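Local atomic coordinates of CRISPR-associated endonuclease C2c1 (Alicyclobacillus acidoterrestris, PDB entry 5U31), a protein that cleaves invading DNA that carries a PAM and matches its guide RNA, using the RuvC nuclease site of a type V CRISPR system. Residues 648-653 with 725-730; 767-772 with 796-801; 852-857 with 866-871. The protein carries 3 engineered substitutions. One frame throughout, in Å; residues are numbered along the deposited sequence.

Contact 1: residues 648-653 with 725-730; sequences TQLAYL and RHMGKQ. With nucleotides of chain B.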
# COMPACT_ATOMS: atom_id res chain seq x y z
N THR A 648 -12.91 29.10 0.35
CA THR A 648 -14.22 29.55 -0.09
C THR A 648 -14.15 30.86 -0.86
O THR A 648 -14.99 31.11 -1.73
CB THR A 648 -15.17 29.71 1.09
OG1 THR A 648 -14.83 30.87 1.84
CG2 THR A 648 -15.11 28.48 2.00
N GLN A 649 -13.17 31.72 -0.55
CA GLN A 649 -12.98 32.93 -1.34
C GLN A 649 -12.67 32.60 -2.79
O GLN A 649 -13.19 33.23 -3.71
CB GLN A 649 -11.87 33.79 -0.74
CG GLN A 649 -12.20 34.40 0.61
CD GLN A 649 -11.26 35.54 0.99
OE1 GLN A 649 -11.52 36.30 1.92
NE2 GLN A 649 -10.16 35.67 0.26
N LEU A 650 -11.82 31.59 -3.01
CA LEU A 650 -11.50 31.18 -4.37
C LEU A 650 -12.72 30.62 -5.09
O LEU A 650 -12.86 30.80 -6.30
CB LEU A 650 -10.38 30.13 -4.35
CG LEU A 650 -9.19 30.34 -5.29
CD1 LEU A 650 -8.41 29.05 -5.47
CD2 LEU A 650 -9.65 30.90 -6.63
N ALA A 651 -13.62 29.95 -4.35
CA ALA A 651 -14.78 29.33 -4.98
C ALA A 651 -15.73 30.37 -5.57
O ALA A 651 -16.39 30.10 -6.57
CB ALA A 651 -15.52 28.46 -3.97
N TYR A 652 -15.80 31.55 -4.95
CA TYR A 652 -16.60 32.64 -5.49
C TYR A 652 -15.85 33.45 -6.54
O TYR A 652 -16.49 34.09 -7.38
CB TYR A 652 -17.07 33.56 -4.35
CG TYR A 652 -18.21 32.99 -3.53
CD1 TYR A 652 -19.45 33.62 -3.48
CD2 TYR A 652 -18.05 31.81 -2.81
CE1 TYR A 652 -20.49 33.10 -2.74
CE2 TYR A 652 -19.09 31.28 -2.07
CZ TYR A 652 -20.31 31.93 -2.03
OH TYR A 652 -21.35 31.40 -1.29
N LEU A 653 -14.51 33.43 -6.50
CA LEU A 653 -13.75 34.05 -7.59
C LEU A 653 -14.06 33.37 -8.91
O LEU A 653 -14.22 34.04 -9.94
CB LEU A 653 -12.25 33.97 -7.28
CG LEU A 653 -11.41 35.22 -7.56
CD1 LEU A 653 -9.92 34.89 -7.54
CD2 LEU A 653 -11.79 35.86 -8.89
N ARG A 725 -5.63 39.97 -7.22
CA ARG A 725 -4.43 40.59 -6.67
C ARG A 725 -4.57 40.83 -5.18
O ARG A 725 -3.59 40.70 -4.43
CB ARG A 725 -4.14 41.90 -7.40
CG ARG A 725 -2.67 42.09 -7.78
CD ARG A 725 -2.47 43.36 -8.60
NE ARG A 725 -1.06 43.60 -8.90
CZ ARG A 725 -0.25 44.37 -8.17
NH1 ARG A 725 1.02 44.52 -8.52
NH2 ARG A 725 -0.72 44.98 -7.09
N HIS A 726 -5.78 41.16 -4.72
CA HIS A 726 -6.02 41.32 -3.28
C HIS A 726 -5.83 39.99 -2.56
O HIS A 726 -5.07 39.90 -1.60
CB HIS A 726 -7.43 41.88 -3.06
CG HIS A 726 -7.76 42.14 -1.62
ND1 HIS A 726 -6.82 42.09 -0.61
CD2 HIS A 726 -8.93 42.48 -1.03
CE1 HIS A 726 -7.40 42.37 0.54
NE2 HIS A 726 -8.68 42.60 0.32
N MSE A 727 -6.51 38.95 -3.03
CA MSE A 727 -6.40 37.64 -2.40
C MSE A 727 -4.99 37.08 -2.55
O MSE A 727 -4.58 36.20 -1.79
CB MSE A 727 -7.42 36.67 -2.98
CG MSE A 727 -7.71 35.52 -2.05
SE MSE A 727 -8.51 34.00 -2.97
CE MSE A 727 -9.87 34.96 -3.96
N GLY A 728 -4.27 37.57 -3.56
CA GLY A 728 -2.90 37.12 -3.75
C GLY A 728 -1.99 37.55 -2.62
O GLY A 728 -1.08 36.81 -2.23
N LYS A 729 -2.22 38.74 -2.07
CA LYS A 729 -1.45 39.15 -0.90
C LYS A 729 -1.85 38.37 0.34
O LYS A 729 -1.04 38.18 1.25
CB LYS A 729 -1.61 40.66 -0.66
CG LYS A 729 -0.94 41.53 -1.72
CD LYS A 729 -0.97 43.00 -1.33
CE LYS A 729 -0.19 43.86 -2.31
NZ LYS A 729 -0.11 45.28 -1.86
N GLN A 730 -3.10 37.90 0.39
CA GLN A 730 -3.53 37.09 1.52
C GLN A 730 -2.90 35.70 1.47
O GLN A 730 -2.55 35.14 2.51
CB GLN A 730 -5.06 36.98 1.54
CG GLN A 730 -5.76 38.32 1.65
CD GLN A 730 -7.25 38.17 1.83
OE1 GLN A 730 -7.82 37.09 1.63
NE2 GLN A 730 -7.91 39.26 2.22
P C B 47 5.81 41.19 -10.99
OP1 C B 47 7.13 41.67 -11.46
OP2 C B 47 5.62 39.76 -10.67
O5' C B 47 5.46 42.06 -9.69
C5' C B 47 5.29 41.44 -8.43
C4' C B 47 3.87 41.59 -7.95
O4' C B 47 3.01 41.87 -9.08
C3' C B 47 3.27 40.35 -7.31
O3' C B 47 3.64 40.20 -5.95
C2' C B 47 1.78 40.53 -7.54
O2' C B 47 1.23 41.43 -6.58
C1' C B 47 1.76 41.22 -8.91
N1 C B 47 1.59 40.24 -10.02
C2 C B 47 0.33 40.09 -10.60
O2 C B 47 -0.62 40.78 -10.19
N3 C B 47 0.18 39.19 -11.61
C4 C B 47 1.22 38.46 -12.03
N4 C B 47 1.03 37.59 -13.03
C5 C B 47 2.52 38.60 -11.46
C6 C B 47 2.64 39.49 -10.47
P C B 48 4.56 38.96 -5.51
OP1 C B 48 5.23 39.32 -4.24
OP2 C B 48 5.37 38.52 -6.67
O5' C B 48 3.50 37.80 -5.21
C5' C B 48 2.42 38.03 -4.32
C4' C B 48 1.40 36.93 -4.38
O4' C B 48 0.65 37.01 -5.61
C3' C B 48 1.93 35.51 -4.37
O3' C B 48 2.29 35.06 -3.08
C2' C B 48 0.79 34.72 -5.00
O2' C B 48 -0.24 34.48 -4.04
C1' C B 48 0.26 35.72 -6.03
N1 C B 48 0.79 35.47 -7.38
C2 C B 48 0.16 34.51 -8.16
O2 C B 48 -0.81 33.90 -7.69
N3 C B 48 0.62 34.26 -9.41
C4 C B 48 1.66 34.95 -9.87
N4 C B 48 2.08 34.67 -11.11
C5 C B 48 2.33 35.94 -9.10
C6 C B 48 1.86 36.17 -7.86
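Selenomethionine Met727 of helix 709-739, in the REC2 domain, reaches across to Gln649 and Leu653 of helix 641-658, in the bridge helix domain, and makes this a buried meeting of two antiparallel helices. The short axes run 162° apart in direction and come no nearer than 11.6 Å, a wide spacing that long side chains must span. Met727 contributes the largest share of the buried surface. Its CG, anti to the backbone N (chi1 -158°), is set where it meets Gln649 NE2; the chain bends only at chi3. Its methyl CE ends 3.6 Å from Leu653 CD1, while SE lies 4.0 Å from Gln649 CB. In both pairs the side chains slide past each other in opposite directions.

A polar link accompanies this apolar one. Gln649 NE2 donates to Gln730 OE1 over 3.1 Å, with an N-H...O angle of 148° and the donor tilted out of the acceptor's carbonyl plane. The other end of the Gln649 amide is also engaged, since OE1 is hydrogen-bonded to Thr686, so both polar atoms of this buried group have partners.

Helix 709-739 also meets the guide RNA here. The O2' of C48 of chain B donates to Gly728 O at 3.1 Å, and O2' of C47 of chain B sits over the face of the Arg725 guanidinium, whose NE makes a weak bond to O2 of the same nucleotide.

Trp689 of helix 687-701 touches Gln649, Met727 and Gln730, whereas Leu650 turns to Phe771 and Trp775 of helix 759-776, so helices 687-701 and 759-776 both pack against the pair.

Contact 2: residues 767-772 with 796-801; sequences RQYKFL and ITLREH. With nucleotides of chain B.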
# COMPACT_ATOMS: atom_id res chain seq x y z
N ARG A 767 -4.25 19.20 2.92
CA ARG A 767 -5.19 20.26 2.58
C ARG A 767 -4.46 21.48 2.02
O ARG A 767 -4.95 22.12 1.08
CB ARG A 767 -6.01 20.65 3.81
CG ARG A 767 -7.44 20.15 3.79
CD ARG A 767 -8.23 20.71 4.95
NE ARG A 767 -8.19 19.85 6.12
CZ ARG A 767 -8.98 18.79 6.29
NH1 ARG A 767 -8.87 18.05 7.39
NH2 ARG A 767 -9.86 18.47 5.36
N GLN A 768 -3.29 21.80 2.57
CA GLN A 768 -2.54 22.95 2.08
C GLN A 768 -2.04 22.73 0.66
O GLN A 768 -2.05 23.65 -0.16
CB GLN A 768 -1.36 23.24 3.01
CG GLN A 768 -1.72 23.46 4.45
CD GLN A 768 -0.49 23.64 5.31
OE1 GLN A 768 0.43 24.37 4.95
NE2 GLN A 768 -0.46 22.97 6.45
N TYR A 769 -1.59 21.51 0.36
CA TYR A 769 -1.15 21.21 -0.99
C TYR A 769 -2.29 21.38 -1.98
O TYR A 769 -2.14 22.06 -3.00
CB TYR A 769 -0.58 19.79 -1.04
CG TYR A 769 0.02 19.41 -2.37
CD1 TYR A 769 1.37 19.65 -2.64
CD2 TYR A 769 -0.75 18.82 -3.35
CE1 TYR A 769 1.92 19.30 -3.86
CE2 TYR A 769 -0.21 18.47 -4.57
CZ TYR A 769 1.13 18.71 -4.82
OH TYR A 769 1.65 18.36 -6.04
N LYS A 770 -3.45 20.79 -1.69
CA LYS A 770 -4.58 20.84 -2.62
C LYS A 770 -5.02 22.28 -2.87
O LYS A 770 -5.35 22.64 -4.01
CB LYS A 770 -5.75 20.02 -2.09
CG LYS A 770 -5.47 18.54 -1.86
CD LYS A 770 -6.66 17.85 -1.20
CE LYS A 770 -6.33 16.42 -0.79
NZ LYS A 770 -7.51 15.73 -0.20
N PHE A 771 -5.03 23.12 -1.83
CA PHE A 771 -5.43 24.50 -2.06
C PHE A 771 -4.40 25.24 -2.91
O PHE A 771 -4.76 25.98 -3.83
CB PHE A 771 -5.64 25.25 -0.75
CG PHE A 771 -5.74 26.73 -0.93
CD1 PHE A 771 -6.90 27.30 -1.43
CD2 PHE A 771 -4.66 27.55 -0.64
CE1 PHE A 771 -6.99 28.66 -1.61
CE2 PHE A 771 -4.75 28.92 -0.82
CZ PHE A 771 -5.91 29.47 -1.31
N LEU A 772 -3.11 25.06 -2.61
CA LEU A 772 -2.07 25.72 -3.38
C LEU A 772 -2.11 25.29 -4.84
O LEU A 772 -1.95 26.13 -5.74
CB LEU A 772 -0.70 25.42 -2.78
CG LEU A 772 -0.37 26.17 -1.48
CD1 LEU A 772 1.00 25.78 -0.97
CD2 LEU A 772 -0.45 27.66 -1.72
N ILE A 796 7.51 21.14 -3.83
CA ILE A 796 8.44 20.02 -3.66
C ILE A 796 8.69 19.77 -2.18
O ILE A 796 8.58 18.64 -1.69
CB ILE A 796 9.74 20.31 -4.42
CG1 ILE A 796 9.44 20.56 -5.89
CG2 ILE A 796 10.72 19.15 -4.24
CD1 ILE A 796 10.62 21.07 -6.69
N THR A 797 9.02 20.83 -1.44
CA THR A 797 9.41 20.67 -0.05
C THR A 797 8.22 20.32 0.84
O THR A 797 8.34 19.52 1.77
CB THR A 797 10.11 21.94 0.42
OG1 THR A 797 10.29 21.90 1.84
CG2 THR A 797 9.30 23.17 0.03
N LEU A 798 7.04 20.90 0.56
CA LEU A 798 5.84 20.49 1.28
C LEU A 798 5.47 19.04 0.97
O LEU A 798 5.11 18.28 1.87
CB LEU A 798 4.68 21.42 0.95
CG LEU A 798 3.29 20.95 1.38
CD1 LEU A 798 3.21 20.82 2.89
CD2 LEU A 798 2.21 21.89 0.88
N ARG A 799 5.56 18.65 -0.31
CA ARG A 799 5.29 17.27 -0.70
C ARG A 799 6.23 16.30 0.01
O ARG A 799 5.81 15.25 0.49
CB ARG A 799 5.41 17.11 -2.21
CG ARG A 799 4.09 16.85 -2.92
CD ARG A 799 3.35 15.68 -2.31
NE ARG A 799 1.91 15.91 -2.27
CZ ARG A 799 1.05 15.23 -1.53
NH1 ARG A 799 1.48 14.25 -0.75
NH2 ARG A 799 -0.25 15.53 -1.56
N GLU A 800 7.52 16.64 0.06
CA GLU A 800 8.48 15.81 0.77
C GLU A 800 8.18 15.76 2.27
O GLU A 800 8.44 14.74 2.92
CB GLU A 800 9.90 16.31 0.52
CG GLU A 800 10.36 16.11 -0.92
CD GLU A 800 11.78 16.60 -1.15
OE1 GLU A 800 12.33 17.27 -0.25
OE2 GLU A 800 12.34 16.30 -2.22
N HIS A 801 7.63 16.84 2.83
CA HIS A 801 7.24 16.81 4.23
C HIS A 801 6.05 15.89 4.46
O HIS A 801 6.02 15.14 5.44
CB HIS A 801 6.93 18.23 4.72
CG HIS A 801 6.62 18.31 6.18
ND1 HIS A 801 7.54 17.97 7.16
CD2 HIS A 801 5.50 18.70 6.84
CE1 HIS A 801 7.00 18.15 8.35
NE2 HIS A 801 5.76 18.60 8.18
P U B 37 9.56 22.84 9.12
OP1 U B 37 10.92 23.27 9.50
OP2 U B 37 8.49 23.84 8.90
O5' U B 37 9.71 22.08 7.73
C5' U B 37 8.58 21.56 7.05
C4' U B 37 8.42 22.16 5.67
O4' U B 37 7.03 22.00 5.29
C3' U B 37 8.71 23.66 5.59
O3' U B 37 9.18 24.04 4.29
C2' U B 37 7.35 24.27 5.86
O2' U B 37 7.18 25.57 5.33
C1' U B 37 6.40 23.27 5.21
N1 U B 37 5.11 23.17 5.91
C2 U B 37 3.93 23.42 5.23
O2 U B 37 3.90 23.72 4.05
N3 U B 37 2.79 23.32 5.98
C4 U B 37 2.70 23.00 7.33
O4 U B 37 1.60 22.95 7.88
C5 U B 37 3.96 22.76 7.96
C6 U B 37 5.09 22.85 7.25
P C B 33 10.53 16.11 8.34
OP1 C B 33 9.62 16.72 7.34
OP2 C B 33 11.61 16.92 8.97
O5' C B 33 9.65 15.53 9.52
C5' C B 33 8.56 14.67 9.23
C4' C B 33 7.83 14.28 10.49
O4' C B 33 8.61 13.28 11.21
C3' C B 33 7.64 15.38 11.52
O3' C B 33 6.73 16.41 11.18
C2' C B 33 7.39 14.56 12.78
O2' C B 33 6.13 13.91 12.71
C1' C B 33 8.46 13.49 12.61
N1 C B 33 9.76 13.97 13.15
C2 C B 33 9.97 13.88 14.53
O2 C B 33 9.09 13.36 15.24
N3 C B 33 11.12 14.34 15.06
C4 C B 33 12.05 14.89 14.27
N4 C B 33 13.18 15.33 14.83
C5 C B 33 11.86 15.01 12.87
C6 C B 33 10.71 14.55 12.36
P G B 51 8.04 24.94 -5.52
OP1 G B 51 8.38 23.65 -4.87
OP2 G B 51 8.34 26.21 -4.83
O5' G B 51 8.77 25.00 -6.92
C5' G B 51 8.59 23.98 -7.89
C4' G B 51 9.13 24.42 -9.23
O4' G B 51 8.54 25.69 -9.60
C3' G B 51 10.62 24.68 -9.27
O3' G B 51 11.36 23.49 -9.42
C2' G B 51 10.75 25.65 -10.44
O2' G B 51 10.71 24.95 -11.67
C1' G B 51 9.47 26.47 -10.30
N9 G B 51 9.69 27.73 -9.57
C8 G B 51 9.21 28.07 -8.32
N7 G B 51 9.57 29.27 -7.94
C5 G B 51 10.33 29.75 -9.00
C6 G B 51 11.00 30.99 -9.16
O6 G B 51 11.05 31.95 -8.39
N1 G B 51 11.65 31.06 -10.38
C2 G B 51 11.66 30.06 -11.32
N2 G B 51 12.35 30.33 -12.43
N3 G B 51 11.06 28.90 -11.19
C4 G B 51 10.41 28.81 -10.01
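Tyr769 and Arg799 form a cation-pi pair within an antiparallel helix packing, in which helix 759-776 of REC2 meets the first turns of helix 796-822 in the RuvC-II region. The close-fitting part lies around the tyrosine ring. The Arg799 chain bends at chi2 and chi3, which sets NE over the centre of the face; CZ is 4.4 Å from the ring centroid. The guanidinium is turned 73° from the ring plane and so presents its edge to the face. Its NH2 is tied to Glu766 by a salt bridge, which would steady the group in this pose. Leu798 CD2 comes up at the ring's edge, 4.0 Å from Tyr769 CB.

Beyond Leu798 the fit is looser: its CD2 is 4.5 Å from Leu772 CD1, and the guide RNA takes over from protein. Here Gln768 reads the Watson-Crick edge of U37 of chain B, its OE1 accepting from N3 at 2.8 Å and its NE2 donating to O4. The other methyl of Leu798, CD1, faces the same base. At the start of helix 796-822, the backbone N of Ile796 donates to OP1 of G51 of chain B at 2.9 Å and 163°.

Contact 3: residues 852-857 with 866-871; sequences SEYQFN and NQLMQW. With nucleotides of chain E; nucleotides of chain B.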
# COMPACT_ATOMS: atom_id res chain seq x y z
N SER A 852 -6.84 -7.80 2.84
CA SER A 852 -6.15 -7.72 1.56
C SER A 852 -7.09 -7.30 0.44
O SER A 852 -6.67 -6.61 -0.49
CB SER A 852 -5.50 -9.05 1.22
OG SER A 852 -6.49 -10.06 1.08
N GLU A 853 -8.36 -7.70 0.51
CA GLU A 853 -9.30 -7.34 -0.55
C GLU A 853 -9.88 -5.94 -0.37
O GLU A 853 -10.59 -5.47 -1.27
CB GLU A 853 -10.43 -8.36 -0.62
CG GLU A 853 -9.97 -9.81 -0.62
CD GLU A 853 -11.12 -10.78 -0.74
OE1 GLU A 853 -11.62 -10.97 -1.86
OE2 GLU A 853 -11.53 -11.34 0.31
N TYR A 854 -9.61 -5.28 0.75
CA TYR A 854 -10.06 -3.91 0.96
C TYR A 854 -9.08 -2.95 0.29
O TYR A 854 -8.30 -2.24 0.92
CB TYR A 854 -10.20 -3.62 2.45
CG TYR A 854 -11.05 -2.41 2.77
CD1 TYR A 854 -11.06 -1.86 4.04
CD2 TYR A 854 -11.84 -1.83 1.79
CE1 TYR A 854 -11.83 -0.76 4.33
CE2 TYR A 854 -12.61 -0.72 2.07
CZ TYR A 854 -12.61 -0.19 3.34
OH TYR A 854 -13.38 0.91 3.63
N GLN A 855 -9.14 -2.95 -1.04
CA GLN A 855 -8.21 -2.19 -1.87
C GLN A 855 -8.90 -0.97 -2.45
O GLN A 855 -10.13 -0.82 -2.38
CB GLN A 855 -7.67 -3.06 -3.01
CG GLN A 855 -7.10 -4.39 -2.56
CD GLN A 855 -6.84 -5.33 -3.71
OE1 GLN A 855 -6.86 -4.92 -4.88
NE2 GLN A 855 -6.60 -6.60 -3.40
N PHE A 856 -8.10 -0.08 -3.02
CA PHE A 856 -8.66 1.03 -3.78
C PHE A 856 -9.27 0.47 -5.06
O PHE A 856 -8.68 -0.37 -5.73
CB PHE A 856 -7.59 2.07 -4.12
CG PHE A 856 -6.42 2.07 -3.18
CD1 PHE A 856 -6.57 2.44 -1.86
CD2 PHE A 856 -5.16 1.73 -3.64
CE1 PHE A 856 -5.49 2.45 -1.00
CE2 PHE A 856 -4.07 1.75 -2.79
CZ PHE A 856 -4.24 2.10 -1.47
N ASN A 857 -10.47 0.94 -5.38
CA ASN A 857 -11.22 0.41 -6.51
C ASN A 857 -12.09 1.52 -7.06
O ASN A 857 -12.61 2.35 -6.30
CB ASN A 857 -12.06 -0.80 -6.09
CG ASN A 857 -12.61 -1.57 -7.27
OD1 ASN A 857 -12.16 -1.39 -8.40
ND2 ASN A 857 -13.58 -2.44 -7.02
N ASN A 866 -9.83 7.73 -1.03
CA ASN A 866 -8.86 8.63 -0.41
C ASN A 866 -8.52 8.19 1.00
O ASN A 866 -7.34 8.18 1.38
CB ASN A 866 -9.39 10.06 -0.42
CG ASN A 866 -8.33 11.07 -0.00
OD1 ASN A 866 -8.06 11.24 1.19
ND2 ASN A 866 -7.73 11.74 -0.98
N GLN A 867 -9.52 7.80 1.79
CA GLN A 867 -9.25 7.38 3.16
C GLN A 867 -8.41 6.11 3.19
O GLN A 867 -7.53 5.96 4.05
CB GLN A 867 -10.55 7.18 3.93
CG GLN A 867 -11.33 8.44 4.20
CD GLN A 867 -12.65 8.14 4.89
OE1 GLN A 867 -12.82 7.08 5.49
NE2 GLN A 867 -13.60 9.07 4.78
N LEU A 868 -8.68 5.19 2.27
CA LEU A 868 -7.90 3.96 2.22
C LEU A 868 -6.43 4.23 1.96
O LEU A 868 -5.56 3.46 2.38
CB LEU A 868 -8.45 3.03 1.14
CG LEU A 868 -9.70 2.26 1.56
CD1 LEU A 868 -10.22 1.44 0.41
CD2 LEU A 868 -9.41 1.38 2.76
N MSE A 869 -6.12 5.34 1.28
CA MSE A 869 -4.75 5.71 1.01
C MSE A 869 -4.15 6.46 2.19
O MSE A 869 -2.99 6.26 2.53
CB MSE A 869 -4.68 6.55 -0.26
CG MSE A 869 -4.53 5.72 -1.52
SE MSE A 869 -4.78 6.79 -3.10
CE MSE A 869 -6.49 7.52 -2.62
N GLN A 870 -4.96 7.32 2.81
CA GLN A 870 -4.56 7.91 4.09
C GLN A 870 -4.28 6.81 5.10
O GLN A 870 -3.23 6.81 5.76
CB GLN A 870 -5.65 8.84 4.61
CG GLN A 870 -5.92 10.04 3.74
CD GLN A 870 -6.72 11.10 4.46
OE1 GLN A 870 -6.16 12.04 5.03
NE2 GLN A 870 -8.04 10.95 4.46
N TRP A 871 -5.21 5.86 5.22
CA TRP A 871 -5.04 4.73 6.12
C TRP A 871 -3.83 3.89 5.72
O TRP A 871 -2.89 3.71 6.50
CB TRP A 871 -6.31 3.88 6.12
CG TRP A 871 -6.42 2.91 7.25
CD1 TRP A 871 -5.67 2.90 8.39
CD2 TRP A 871 -7.32 1.80 7.34
NE1 TRP A 871 -6.06 1.85 9.20
CE2 TRP A 871 -7.06 1.16 8.57
CE3 TRP A 871 -8.31 1.29 6.51
CZ2 TRP A 871 -7.77 0.04 8.99
CZ3 TRP A 871 -9.01 0.17 6.92
CH2 TRP A 871 -8.74 -0.44 8.15
P DG E 4 -17.69 -4.95 8.65
OP1 DG E 4 -17.81 -5.56 9.99
OP2 DG E 4 -18.64 -3.90 8.24
O5' DG E 4 -16.22 -4.36 8.53
C5' DG E 4 -15.11 -5.17 8.89
C4' DG E 4 -13.84 -4.58 8.33
O4' DG E 4 -13.77 -4.88 6.92
C3' DG E 4 -13.77 -3.07 8.41
O3' DG E 4 -13.20 -2.69 9.65
C2' DG E 4 -12.86 -2.71 7.25
C1' DG E 4 -13.16 -3.81 6.23
N9 DG E 4 -14.05 -3.39 5.15
C8 DG E 4 -15.03 -2.42 5.20
N7 DG E 4 -15.66 -2.27 4.06
C5 DG E 4 -15.06 -3.18 3.21
C6 DG E 4 -15.32 -3.47 1.85
O6 DG E 4 -16.16 -2.96 1.10
N1 DG E 4 -14.48 -4.47 1.36
C2 DG E 4 -13.51 -5.11 2.11
N2 DG E 4 -12.79 -6.05 1.47
N3 DG E 4 -13.26 -4.85 3.38
C4 DG E 4 -14.07 -3.88 3.86
P DG E 5 -13.87 -1.53 10.54
OP1 DG E 5 -13.25 -1.65 11.87
OP2 DG E 5 -15.34 -1.61 10.40
O5' DG E 5 -13.39 -0.18 9.83
C5' DG E 5 -12.01 0.18 9.85
C4' DG E 5 -11.75 1.37 8.96
O4' DG E 5 -12.20 1.08 7.62
C3' DG E 5 -12.47 2.65 9.36
O3' DG E 5 -11.67 3.38 10.29
C2' DG E 5 -12.57 3.39 8.03
C1' DG E 5 -12.74 2.24 7.03
N9 DG E 5 -14.14 1.98 6.71
C8 DG E 5 -14.91 0.94 7.17
N7 DG E 5 -16.13 0.97 6.72
C5 DG E 5 -16.17 2.10 5.92
C6 DG E 5 -17.23 2.64 5.16
O6 DG E 5 -18.38 2.22 5.05
N1 DG E 5 -16.84 3.80 4.48
C2 DG E 5 -15.59 4.36 4.54
N2 DG E 5 -15.41 5.48 3.82
N3 DG E 5 -14.58 3.86 5.24
C4 DG E 5 -14.95 2.73 5.90
P A B 102 -8.70 1.13 -10.00
OP1 A B 102 -10.12 0.81 -9.72
OP2 A B 102 -8.23 1.29 -11.40
O5' A B 102 -8.32 2.48 -9.24
C5' A B 102 -9.02 2.85 -8.07
C4' A B 102 -8.22 3.77 -7.18
O4' A B 102 -6.79 3.58 -7.35
C3' A B 102 -8.40 5.25 -7.39
O3' A B 102 -9.65 5.72 -6.90
C2' A B 102 -7.19 5.82 -6.67
O2' A B 102 -7.38 5.78 -5.26
C1' A B 102 -6.12 4.78 -7.03
N9 A B 102 -5.33 5.21 -8.20
C8 A B 102 -5.36 4.72 -9.48
N7 A B 102 -4.54 5.34 -10.30
C5 A B 102 -3.94 6.30 -9.51
C6 A B 102 -2.97 7.28 -9.79
N6 A B 102 -2.44 7.44 -10.99
N1 A B 102 -2.58 8.09 -8.78
C2 A B 102 -3.13 7.91 -7.57
N3 A B 102 -4.05 7.03 -7.19
C4 A B 102 -4.42 6.24 -8.22
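Tyr854, in the loop that follows strand 845-850, lays its ring on Leu868 of helix 862-871, and the neighbouring Phe856 meets the next residue along that helix, selenomethionine Met869.

CH-pi and other apolar contacts dominate. Leu868 CD2 stands over the centre of the Tyr854 ring, 3.6 Å from its centroid and 14° off the normal, while the leucine's other methyl, CD1, lies against Gln855 O. Tyr854 CE1 lies in plane at the edge of the Trp871 ring, 3.9 Å from Trp871 CZ3. Met869 CG approaches the Phe856 ring over one face, offset toward the rim and 3.4 Å from CE1; its SE adds a Met-aromatic contact at 4.8 Å from the ring centroid. The rest of Phe856 follows Leu868: CD1 lies 3.6 Å from Leu868 CB, and Leu868 O comes in plane at the ring edge.

Nucleic acid meets the same side chains from other directions. The face of Tyr854 opposite Leu868 carries the base of DG4 of chain E; Tyr854 CG, anti to the backbone N (chi1 -162°), lies 3.3 Å from its N3. O4' of DG5 of chain E lies in plane at the ring edge, and C4' of DG5 sits over one face of Trp871. Phe856 CB rests on the sugar of A102 of chain B.

Hydrogen bonds shape the loop and hold the ring. Tyr854 centres an inverse gamma turn with a weak Gln855 N to Glu853 O bond, Gln855 NE2 donates to Ser852 O at 2.9 Å and 155°, and the Tyr854 hydroxyl is hydrogen-bonded to Glu864.

An aromatic ring backed by leucine on one face and covered by a DNA base on the other suits the role inferred for Tyr854: disrupting base stacking beside the scissile phosphate at the RuvC nuclease site.

The contacts, in series along the chain, illustrate how helix packing and guide-RNA binding share the same helices and loops. Contacts 1 and 2 have centres about 19 Å apart and touch where Leu650 CD1 meets Phe771 CE1 at 4.1 Å; contact 3 lies about 21 Å from contact 2, touching it through Lys770 and Asn866, and about 34 Å from contact 1. Each includes nucleotides of chain B; DNA of chain E joins at contact 3, and DNA phosphates lie near Tyr769 and Arg799 of contact 2. Contact 3 also lies near the inferred RuvC active site: the Trp871 side chain is about 7 Å from that of engineered Ala849 and 8 Å from that of engineered Ala571.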